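Local coordinates for sensor protein DivL (Caulobacter crescentus, PDB 4Q20), which catalyses the phosphorylation of the response regulator CtrA and is required for cell division and growth, at residues V47-E50 with L51-L55; R197-F201 with H202-H206; R150-G153 with K154-A157; E240-P243 with G244-S247. All coordinates share one frame; numbering follows the deposited sequence.

Contact 1: V47-E50 with L51-L55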
loop_
_atom_site.group_PDB
_atom_site.type_symbol
_atom_site.label_atom_id
_atom_site.label_comp_id
_atom_site.label_asym_id
_atom_site.label_seq_id
_atom_site.Cartn_x
_atom_site.Cartn_y
_atom_site.Cartn_z
ATOM N N VAL A 47 -3.595 -8.634 -2.706
ATOM C CA VAL A 47 -3.318 -7.204 -2.564
ATOM C C VAL A 47 -2.138 -7.027 -1.591
ATOM O O VAL A 47 -1.232 -6.265 -1.871
ATOM C CB VAL A 47 -4.570 -6.376 -2.152
ATOM C CG1 VAL A 47 -4.203 -4.916 -1.874
ATOM C CG2 VAL A 47 -5.653 -6.449 -3.235
ATOM N N SER A 48 -2.124 -7.775 -0.514
ATOM C CA SER A 48 -1.074 -7.766 0.502
ATOM C C SER A 48 0.300 -8.084 -0.089
ATOM O O SER A 48 1.286 -7.481 0.320
ATOM C CB SER A 48 -1.403 -8.776 1.601
ATOM O OG SER A 48 -0.431 -8.716 2.624
ATOM N N TYR A 49 0.369 -9.061 -1.006
ATOM C CA TYR A 49 1.621 -9.445 -1.649
ATOM C C TYR A 49 2.172 -8.229 -2.429
ATOM O O TYR A 49 3.350 -7.896 -2.336
ATOM C CB TYR A 49 1.408 -10.682 -2.554
ATOM C CG TYR A 49 2.672 -11.120 -3.262
ATOM C CD1 TYR A 49 3.599 -11.949 -2.629
ATOM C CD2 TYR A 49 2.978 -10.655 -4.542
ATOM C CE1 TYR A 49 4.796 -12.306 -3.256
ATOM C CE2 TYR A 49 4.180 -10.989 -5.168
ATOM C CZ TYR A 49 5.081 -11.823 -4.526
ATOM O OH TYR A 49 6.247 -12.186 -5.164
ATOM N N GLU A 50 1.299 -7.553 -3.142
ATOM C CA GLU A 50 1.601 -6.346 -3.919
ATOM C C GLU A 50 1.974 -5.148 -3.037
ATOM O O GLU A 50 2.539 -4.196 -3.536
ATOM C CB GLU A 50 0.386 -5.968 -4.765
ATOM C CG GLU A 50 0.125 -6.823 -5.991
ATOM C CD GLU A 50 -0.826 -6.133 -6.948
ATOM O OE1 GLU A 50 -1.929 -5.731 -6.510
ATOM O OE2 GLU A 50 -0.423 -5.898 -8.111
ATOM N N LEU A 51 1.628 -5.143 -1.753
ATOM C CA LEU A 51 2.016 -4.025 -0.888
ATOM C C LEU A 51 3.369 -4.269 -0.261
ATOM O O LEU A 51 4.189 -3.358 -0.202
ATOM C CB LEU A 51 0.986 -3.764 0.223
ATOM C CG LEU A 51 -0.469 -3.452 -0.182
ATOM C CD1 LEU A 51 -1.302 -3.143 1.049
ATOM C CD2 LEU A 51 -0.558 -2.314 -1.203
ATOM N N ARG A 52 3.605 -5.507 0.198
ATOM C CA ARG A 52 4.794 -5.939 0.942
ATOM C C ARG A 52 6.043 -6.205 0.071
ATOM O O ARG A 52 7.154 -6.006 0.557
ATOM C CB ARG A 52 4.476 -7.199 1.760
ATOM C CG ARG A 52 3.592 -6.989 3.008
ATOM C CD ARG A 52 3.372 -8.296 3.803
ATOM N NE ARG A 52 2.573 -9.262 3.026
ATOM C CZ ARG A 52 3.065 -10.262 2.285
ATOM N NH1 ARG A 52 4.374 -10.486 2.242
ATOM N NH2 ARG A 52 2.248 -11.050 1.594
ATOM N N THR A 53 5.882 -6.646 -1.177
ATOM C CA THR A 53 7.040 -6.916 -2.050
ATOM C C THR A 53 7.773 -5.580 -2.446
ATOM O O THR A 53 8.956 -5.477 -2.145
ATOM C CB THR A 53 6.621 -7.761 -3.261
ATOM O OG1 THR A 53 5.931 -8.927 -2.797
ATOM C CG2 THR A 53 7.799 -8.149 -4.127
ATOM N N PRO A 54 7.128 -4.541 -3.057
ATOM C CA PRO A 54 7.861 -3.294 -3.326
ATOM C C PRO A 54 8.375 -2.634 -2.049
ATOM O O PRO A 54 9.384 -1.950 -2.085
ATOM C CB PRO A 54 6.809 -2.405 -4.011
ATOM C CG PRO A 54 5.777 -3.299 -4.473
ATOM C CD PRO A 54 5.730 -4.428 -3.519
ATOM N N LEU A 55 7.696 -2.844 -0.927
ATOM C CA LEU A 55 8.095 -2.270 0.365
ATOM C C LEU A 55 9.464 -2.755 0.836
ATOM O O LEU A 55 10.241 -1.952 1.360
ATOM C CB LEU A 55 7.081 -2.540 1.454
ATOM C CG LEU A 55 7.496 -1.978 2.810
ATOM C CD1 LEU A 55 7.441 -0.432 2.843
ATOM C CD2 LEU A 55 6.740 -2.651 3.933
#

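Contact 2: R197-F201 with H202-H206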
loop_
_atom_site.group_PDB
_atom_site.type_symbol
_atom_site.label_atom_id
_atom_site.label_comp_id
_atom_site.label_asym_id
_atom_site.label_seq_id
_atom_site.Cartn_x
_atom_site.Cartn_y
_atom_site.Cartn_z
ATOM N N ARG A 197 11.593 -12.323 -22.441
ATOM C CA ARG A 197 11.197 -13.696 -22.258
ATOM C C ARG A 197 9.734 -13.766 -22.654
ATOM O O ARG A 197 8.932 -12.866 -22.322
ATOM C CB ARG A 197 11.409 -14.110 -20.790
ATOM N N GLY A 198 9.404 -14.790 -23.412
ATOM C CA GLY A 198 8.026 -14.957 -23.821
ATOM C C GLY A 198 7.177 -15.480 -22.684
ATOM O O GLY A 198 7.696 -16.021 -21.700
ATOM N N VAL A 199 5.870 -15.307 -22.812
ATOM C CA VAL A 199 4.903 -15.818 -21.863
ATOM C C VAL A 199 4.827 -17.354 -22.067
ATOM O O VAL A 199 4.565 -17.790 -23.196
ATOM C CB VAL A 199 3.542 -15.123 -22.091
ATOM C CG1 VAL A 199 2.520 -15.534 -21.038
ATOM C CG2 VAL A 199 3.697 -13.607 -22.130
ATOM N N PRO A 200 5.105 -18.211 -21.051
ATOM C CA PRO A 200 4.947 -19.659 -21.288
ATOM C C PRO A 200 3.489 -19.991 -21.632
ATOM O O PRO A 200 2.569 -19.399 -21.072
ATOM C CB PRO A 200 5.401 -20.305 -19.973
ATOM C CG PRO A 200 5.286 -19.235 -18.950
ATOM C CD PRO A 200 5.445 -17.915 -19.643
ATOM N N PHE A 201 3.296 -20.917 -22.575
ATOM C CA PHE A 201 2.011 -21.345 -23.127
ATOM C C PHE A 201 0.846 -21.464 -22.090
ATOM O O PHE A 201 -0.282 -21.037 -22.388
ATOM C CB PHE A 201 2.174 -22.687 -23.884
ATOM C CG PHE A 201 0.837 -23.295 -24.226
ATOM C CD1 PHE A 201 0.063 -22.771 -25.262
ATOM C CD2 PHE A 201 0.283 -24.289 -23.422
ATOM C CE1 PHE A 201 -1.217 -23.264 -25.517
ATOM C CE2 PHE A 201 -1.002 -24.773 -23.669
ATOM C CZ PHE A 201 -1.743 -24.259 -24.717
ATOM N N HIS A 202 1.098 -22.099 -20.928
ATOM C CA HIS A 202 0.070 -22.353 -19.914
ATOM C C HIS A 202 -0.486 -21.074 -19.285
ATOM O O HIS A 202 -1.647 -21.078 -18.871
ATOM C CB HIS A 202 0.556 -23.320 -18.820
ATOM C CG HIS A 202 1.804 -22.900 -18.104
ATOM N ND1 HIS A 202 1.754 -22.338 -16.841
ATOM C CD2 HIS A 202 3.101 -23.027 -18.477
ATOM C CE1 HIS A 202 3.014 -22.122 -16.493
ATOM N NE2 HIS A 202 3.861 -22.514 -17.448
ATOM N N VAL A 203 0.301 -19.990 -19.226
ATOM C CA VAL A 203 -0.208 -18.755 -18.633
ATOM C C VAL A 203 -0.778 -17.812 -19.726
ATOM O O VAL A 203 -1.502 -16.882 -19.373
ATOM C CB VAL A 203 0.782 -18.026 -17.669
ATOM C CG1 VAL A 203 1.150 -18.907 -16.473
ATOM C CG2 VAL A 203 2.028 -17.535 -18.375
ATOM N N GLN A 204 -0.523 -18.092 -21.025
ATOM C CA GLN A 204 -0.989 -17.275 -22.155
ATOM C C GLN A 204 -2.528 -17.097 -22.214
ATOM O O GLN A 204 -3.005 -16.007 -22.567
ATOM C CB GLN A 204 -0.471 -17.842 -23.474
ATOM C CG GLN A 204 0.838 -17.187 -23.907
ATOM C CD GLN A 204 1.394 -17.720 -25.215
ATOM O OE1 GLN A 204 2.423 -18.407 -25.242
ATOM N NE2 GLN A 204 0.769 -17.371 -26.339
ATOM N N ALA A 205 -3.287 -18.129 -21.823
ATOM C CA ALA A 205 -4.760 -18.119 -21.824
ATOM C C ALA A 205 -5.345 -17.292 -20.667
ATOM O O ALA A 205 -6.486 -16.825 -20.762
ATOM C CB ALA A 205 -5.299 -19.542 -21.760
ATOM N N HIS A 206 -4.574 -17.137 -19.575
ATOM C CA HIS A 206 -4.978 -16.438 -18.355
ATOM C C HIS A 206 -4.202 -15.132 -18.152
ATOM O O HIS A 206 -4.194 -14.591 -17.046
ATOM C CB HIS A 206 -4.743 -17.370 -17.148
ATOM C CG HIS A 206 -5.398 -18.711 -17.286
ATOM N ND1 HIS A 206 -6.768 -18.869 -17.138
ATOM C CD2 HIS A 206 -4.850 -19.917 -17.566
ATOM C CE1 HIS A 206 -7.004 -20.156 -17.332
ATOM N NE2 HIS A 206 -5.883 -20.827 -17.598
#

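Contact 3: R150-G153 with K154-A157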
loop_
_atom_site.group_PDB
_atom_site.type_symbol
_atom_site.label_atom_id
_atom_site.label_comp_id
_atom_site.label_asym_id
_atom_site.label_seq_id
_atom_site.Cartn_x
_atom_site.Cartn_y
_atom_site.Cartn_z
ATOM N N ARG A 150 -10.945 8.604 -31.078
ATOM C CA ARG A 150 -11.864 9.184 -30.096
ATOM C C ARG A 150 -12.039 8.240 -28.918
ATOM O O ARG A 150 -12.556 7.132 -29.071
ATOM C CB ARG A 150 -13.208 9.594 -30.710
ATOM C CG ARG A 150 -13.279 11.111 -30.905
ATOM C CD ARG A 150 -14.663 11.629 -31.234
ATOM N NE ARG A 150 -15.611 11.389 -30.147
ATOM C CZ ARG A 150 -16.860 11.841 -30.122
ATOM N NH1 ARG A 150 -17.328 12.584 -31.120
ATOM N NH2 ARG A 150 -17.651 11.560 -29.095
ATOM N N GLY A 151 -11.555 8.687 -27.763
ATOM C CA GLY A 151 -11.555 7.945 -26.511
ATOM C C GLY A 151 -11.218 8.811 -25.317
ATOM O O GLY A 151 -11.239 10.045 -25.398
ATOM N N ASP A 152 -10.920 8.157 -24.192
ATOM C CA ASP A 152 -10.563 8.802 -22.935
ATOM C C ASP A 152 -9.043 8.825 -22.844
ATOM O O ASP A 152 -8.422 7.775 -22.794
ATOM C CB ASP A 152 -11.219 8.049 -21.753
ATOM C CG ASP A 152 -11.136 8.726 -20.398
ATOM O OD1 ASP A 152 -10.014 8.938 -19.908
ATOM O OD2 ASP A 152 -12.192 8.913 -19.767
ATOM N N GLY A 153 -8.466 10.024 -22.885
ATOM C CA GLY A 153 -7.024 10.249 -22.835
ATOM C C GLY A 153 -6.325 9.683 -21.620
ATOM O O GLY A 153 -5.273 9.043 -21.742
ATOM N N LYS A 154 -6.914 9.915 -20.441
ATOM C CA LYS A 154 -6.374 9.443 -19.176
ATOM C C LYS A 154 -6.342 7.931 -19.145
ATOM O O LYS A 154 -5.319 7.350 -18.802
ATOM C CB LYS A 154 -7.195 9.991 -17.986
ATOM C CG LYS A 154 -6.533 9.706 -16.645
ATOM C CD LYS A 154 -7.497 9.624 -15.486
ATOM C CE LYS A 154 -6.748 9.322 -14.209
ATOM N NZ LYS A 154 -7.638 9.317 -13.021
ATOM N N ARG A 155 -7.458 7.298 -19.523
ATOM C CA ARG A 155 -7.598 5.853 -19.471
ATOM C C ARG A 155 -6.741 5.166 -20.511
ATOM O O ARG A 155 -6.156 4.133 -20.190
ATOM C CB ARG A 155 -9.069 5.419 -19.570
ATOM C CG ARG A 155 -9.941 5.949 -18.407
ATOM C CD ARG A 155 -9.360 5.769 -16.992
ATOM N NE ARG A 155 -10.171 6.465 -15.973
ATOM C CZ ARG A 155 -9.958 6.376 -14.669
ATOM N NH1 ARG A 155 -8.968 5.631 -14.201
ATOM N NH2 ARG A 155 -10.755 7.005 -13.819
ATOM N N LEU A 156 -6.584 5.767 -21.705
ATOM C CA LEU A 156 -5.707 5.214 -22.740
ATOM C C LEU A 156 -4.214 5.394 -22.359
ATOM O O LEU A 156 -3.425 4.488 -22.621
ATOM C CB LEU A 156 -6.011 5.792 -24.129
ATOM C CG LEU A 156 -7.335 5.327 -24.770
ATOM C CD1 LEU A 156 -7.686 6.176 -25.968
ATOM C CD2 LEU A 156 -7.286 3.831 -25.158
ATOM N N ALA A 157 -3.858 6.490 -21.657
ATOM C CA ALA A 157 -2.488 6.735 -21.163
ATOM C C ALA A 157 -2.113 5.717 -20.090
ATOM O O ALA A 157 -0.998 5.190 -20.070
ATOM C CB ALA A 157 -2.365 8.145 -20.605
#

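Contact 4: E240-P243 with G244-S247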
loop_
_atom_site.group_PDB
_atom_site.type_symbol
_atom_site.label_atom_id
_atom_site.label_comp_id
_atom_site.label_asym_id
_atom_site.label_seq_id
_atom_site.Cartn_x
_atom_site.Cartn_y
_atom_site.Cartn_z
ATOM N N GLU A 240 0.336 -11.911 -28.334
ATOM C CA GLU A 240 1.077 -12.731 -29.289
ATOM C C GLU A 240 2.416 -13.014 -28.649
ATOM O O GLU A 240 3.185 -12.080 -28.414
ATOM C CB GLU A 240 1.217 -12.054 -30.659
ATOM C CG GLU A 240 1.379 -13.076 -31.779
ATOM C CD GLU A 240 1.847 -12.544 -33.122
ATOM O OE1 GLU A 240 2.803 -11.732 -33.150
ATOM O OE2 GLU A 240 1.295 -12.988 -34.155
ATOM N N SER A 241 2.655 -14.279 -28.263
ATOM C CA SER A 241 3.890 -14.617 -27.569
ATOM C C SER A 241 4.465 -15.961 -27.953
ATOM O O SER A 241 3.755 -16.876 -28.361
ATOM C CB SER A 241 3.685 -14.591 -26.057
ATOM O OG SER A 241 4.918 -14.790 -25.383
ATOM N N GLU A 242 5.779 -16.064 -27.766
ATOM C CA GLU A 242 6.605 -17.245 -27.955
ATOM C C GLU A 242 7.820 -17.093 -27.010
ATOM O O GLU A 242 8.542 -16.099 -27.162
ATOM C CB GLU A 242 7.013 -17.413 -29.431
ATOM C CG GLU A 242 7.473 -18.820 -29.768
ATOM C CD GLU A 242 8.880 -19.167 -29.317
ATOM O OE1 GLU A 242 9.845 -18.667 -29.939
ATOM O OE2 GLU A 242 9.022 -19.923 -28.328
ATOM N N PRO A 243 8.045 -18.035 -26.029
ATOM C CA PRO A 243 9.193 -17.915 -25.087
ATOM C C PRO A 243 10.543 -17.373 -25.644
ATOM O O PRO A 243 11.218 -16.617 -24.931
ATOM C CB PRO A 243 9.358 -19.347 -24.574
ATOM C CG PRO A 243 7.951 -19.857 -24.520
ATOM C CD PRO A 243 7.225 -19.226 -25.697
ATOM N N GLY A 244 10.899 -17.720 -26.889
ATOM C CA GLY A 244 12.128 -17.258 -27.536
ATOM C C GLY A 244 11.997 -16.101 -28.519
ATOM O O GLY A 244 13.009 -15.638 -29.050
ATOM N N ASN A 245 10.763 -15.614 -28.768
ATOM C CA ASN A 245 10.487 -14.526 -29.719
ATOM C C ASN A 245 9.746 -13.327 -29.090
ATOM O O ASN A 245 8.947 -12.676 -29.772
ATOM C CB ASN A 245 9.673 -15.064 -30.907
ATOM C CG ASN A 245 10.511 -15.697 -31.976
ATOM O OD1 ASN A 245 11.581 -15.199 -32.344
ATOM N ND2 ASN A 245 10.017 -16.792 -32.528
ATOM N N GLY A 246 10.028 -13.039 -27.820
ATOM C CA GLY A 246 9.410 -11.938 -27.094
ATOM C C GLY A 246 7.900 -12.020 -26.954
ATOM O O GLY A 246 7.327 -13.108 -26.957
ATOM N N SER A 247 7.246 -10.862 -26.832
ATOM C CA SER A 247 5.793 -10.738 -26.637
ATOM C C SER A 247 5.242 -9.474 -27.276
ATOM O O SER A 247 5.925 -8.455 -27.328
ATOM C CB SER A 247 5.453 -10.695 -25.142
ATOM O OG SER A 247 5.992 -11.770 -24.385
#

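Contact 1: V47-E50 with L51-L55
Val-47, Ser-48 and Tyr-49 each present a carbonyl oxygen to an amide one turn further on, because residues 47-55 form one continuous piece of helix 26-66, kinked at Pro-54. Regular helical bonds run from Arg-52 N to Ser-48 O (3.0 Å) and from Thr-53 N to Tyr-49 O (3.1 Å), whereas Leu-51 N is held weakly by both Val-47 O and Ser-48 O. Pro-54 brings no amide hydrogen, so its CD lies 3.2 Å from Glu-50 O instead of a donor, and the helix kinks there.

Tyr-49 O takes a second bond, from Thr-53 OG1 at 2.8 Å; hydroxyl and amide reach it from opposite faces of the carbonyl plane. Threonine suits this place because its OG1 sits beside its own backbone N (chi1 -53°) and folds back onto the preceding turn. Thr-53 OG1 also lies over the centre of the Tyr-49 ring, 3.4 Å above its plane. Tyr-49 is the autophosphorylated residue of DivL, unmodified here, and occupies the phosphoacceptor position that is histidine in canonical HisKA domains. One residue earlier in each turn, Arg-52 bends at chi3 so that NE makes a nearly straight 3.1 Å bond to Ser-48 OG, which lies in the guanidinium plane.

On the buried side, Val-47 CG1 stands 4.4 Å from Leu-51 CG, a loose apolar contact. Val-47, Leu-51 and Pro-54 pack on Val-96, Leu-89 and Gln-88 of helix 73-103, while Ser-48 and Arg-52 rest on Leu-97 of the second subunit, as expected for a dimeric HisKA helical bundle.

Contact 2: R197-F201 with H202-H206
Val-199 and Val-203 bring their methyls together at an oblique angle, CG1 of the first standing 3.4 Å from CG2 of the second. Val-199 can do this because CG1 is anti to its backbone N (chi1 -175°) and therefore leans over the turn that follows. The same Val-203 methyl also packs against the Pro-200 ring, 3.7 Å from Pro-200 CD, so one small branched side chain fills the angle between two neighbours. The same Val-199 methyl also meets Gln-204, whose aliphatic CG comes to 3.7 Å from Val-199 CG1.

The peptide here leaves the DTGRG sequence, the G1 box of the GHKL-type ATPase domain, and enters the short helix 201-204. In relatives the G1 box lines the nucleotide pocket. Proline suits the first position of the turn: it has no amide hydrogen to leave unpaired, and its carbonyl oxygen faces the helix. Pro-200 O receives a 3.0 Å bond from Val-203 N, the donor standing above the carbonyl plane, and a weak one from Gln-204 N. Gln-204 N also meets Phe-201 O at 3.3 Å, far out of that carbonyl's plane, which agrees with a loosely wound single turn.

On the outer side, His-202 swings its ring back along the chain: CG lies between its backbone N and carbonyl carbon (chi1 56°), and NE2 comes 3.7 Å from Pro-200 CB, obliquely to the ring plane. Val-199 and Gln-204 both pack on Leu-239 of strand 236-241. At the far end His-206 N bonds to Val-203 O, and its ND1 is held by Asp-209.

Contact 3: R150-G153 with K154-A157
Asp-152 and Gly-153 lie where the chain passes from strand 148-151 into helix 153-170, and their carbonyl oxygens open the helical ladder by accepting from Leu-156 N and Ala-157 N, each at 2.9 Å.

Asp-152 is the N-cap. With CG anti to its backbone N (chi1 -170°), the carboxylate turns forward over the first turn, and OD1 takes the Arg-155 amide at 3.1 Å in a nearly straight bond that arrives from above the carboxylate plane. An aspartate fits here because a short acidic chain can meet an amide that has no helical carbonyl before it, and its negative charge would be eased by the positive end of the helix dipole. Its other oxygen, OD2, is bonded to Glu-110 N, so the group is held from two sides.

The Arg-155 side chain runs beside that of Asp-152 in the same direction, but they meet through carbon: Arg-155 CG is 3.3 Å from Asp-152 OD1. The guanidinium is turned 44° from the carboxylate, with NE 4.7 Å from OD1, and Arg-155 NH1 bonds instead to Gln-158. Leu-156 packs behind the cap, its CG 3.3 Å from Asp-152 O. Its CD1 lies 4.3 Å from Gly-151 CA, an approach eased by the glycine's lack of a side chain; beyond, Leu-156 packs on Leu-119 of helix 116-133.

His-233 NE2 accepts from Asp-152 N. This is a classical aspartate N-cap at a strand-to-helix junction of the GHKL ATPase domain, at the start of the helix that carries the N box in this family.

Contact 4: E240-P243 with G244-S247
Glu-242 and Gly-244 face each other at the tip of a beta hairpin, an antiparallel connection between strands 236-241 and 247-254 in the mixed sheet of the GHKL ATPase domain. The reversal is a type I turn from Glu-242 to Asn-245, closed by a 2.8 Å bond from Asn-245 N to Glu-242 O. Pro-243 suits the second turn position, where its ring fixes phi near the value required. Glu-242 bends at chi2 (-77°) and brings its carboxylate over the turn, where OE2 accepts a weak but straight bond at 3.2 Å from Gly-244 N, the donor at the third turn position. The Asn-245 amide stands almost perpendicular to the carboxylate, and although its ND2 lies 3.2 Å from Glu-242 OE1, the angle is too poor for a bond. Gly-246 adopts a positive phi (61°), easy for a residue without CB, and its carbonyl accepts weakly from Glu-242 N. Ser-241 and Ser-247 form a non-hydrogen-bonded antiparallel pair, with both side chains on one face; there Ser-241 OG is held chiefly by Val-199 N. Past the turn, at the strand pair, Ser-247 CA makes a bent CA-H...O contact with Glu-240 O, 3.4 Å away.

How the contacts relate
Contact 1 comes first along the chain, then contact 3, contact 2 and contact 4. Contact 1 belongs to helix 26-66 of the dimerising HisKA part, whereas the other three lie in the GHKL ATPase domain. Contacts 2 and 4 are neighbours, their centres about 9 Å apart: Gly-198 N bonds to Pro-243 O at 3.0 Å, tying the loop after strand 187-194 to the hairpin tip. Contact 3 stands apart, its centre about 28 Å from each of the others and on the opposite side of the chain's centre from contacts 1 and 2. Contacts 1 and 2 do not touch, their nearest atoms about 13 Å apart, although Val-47 and Glu-50 on the helix carrying the phosphorylatable Tyr-49 reach Phe-211 in a loop of the ATPase domain.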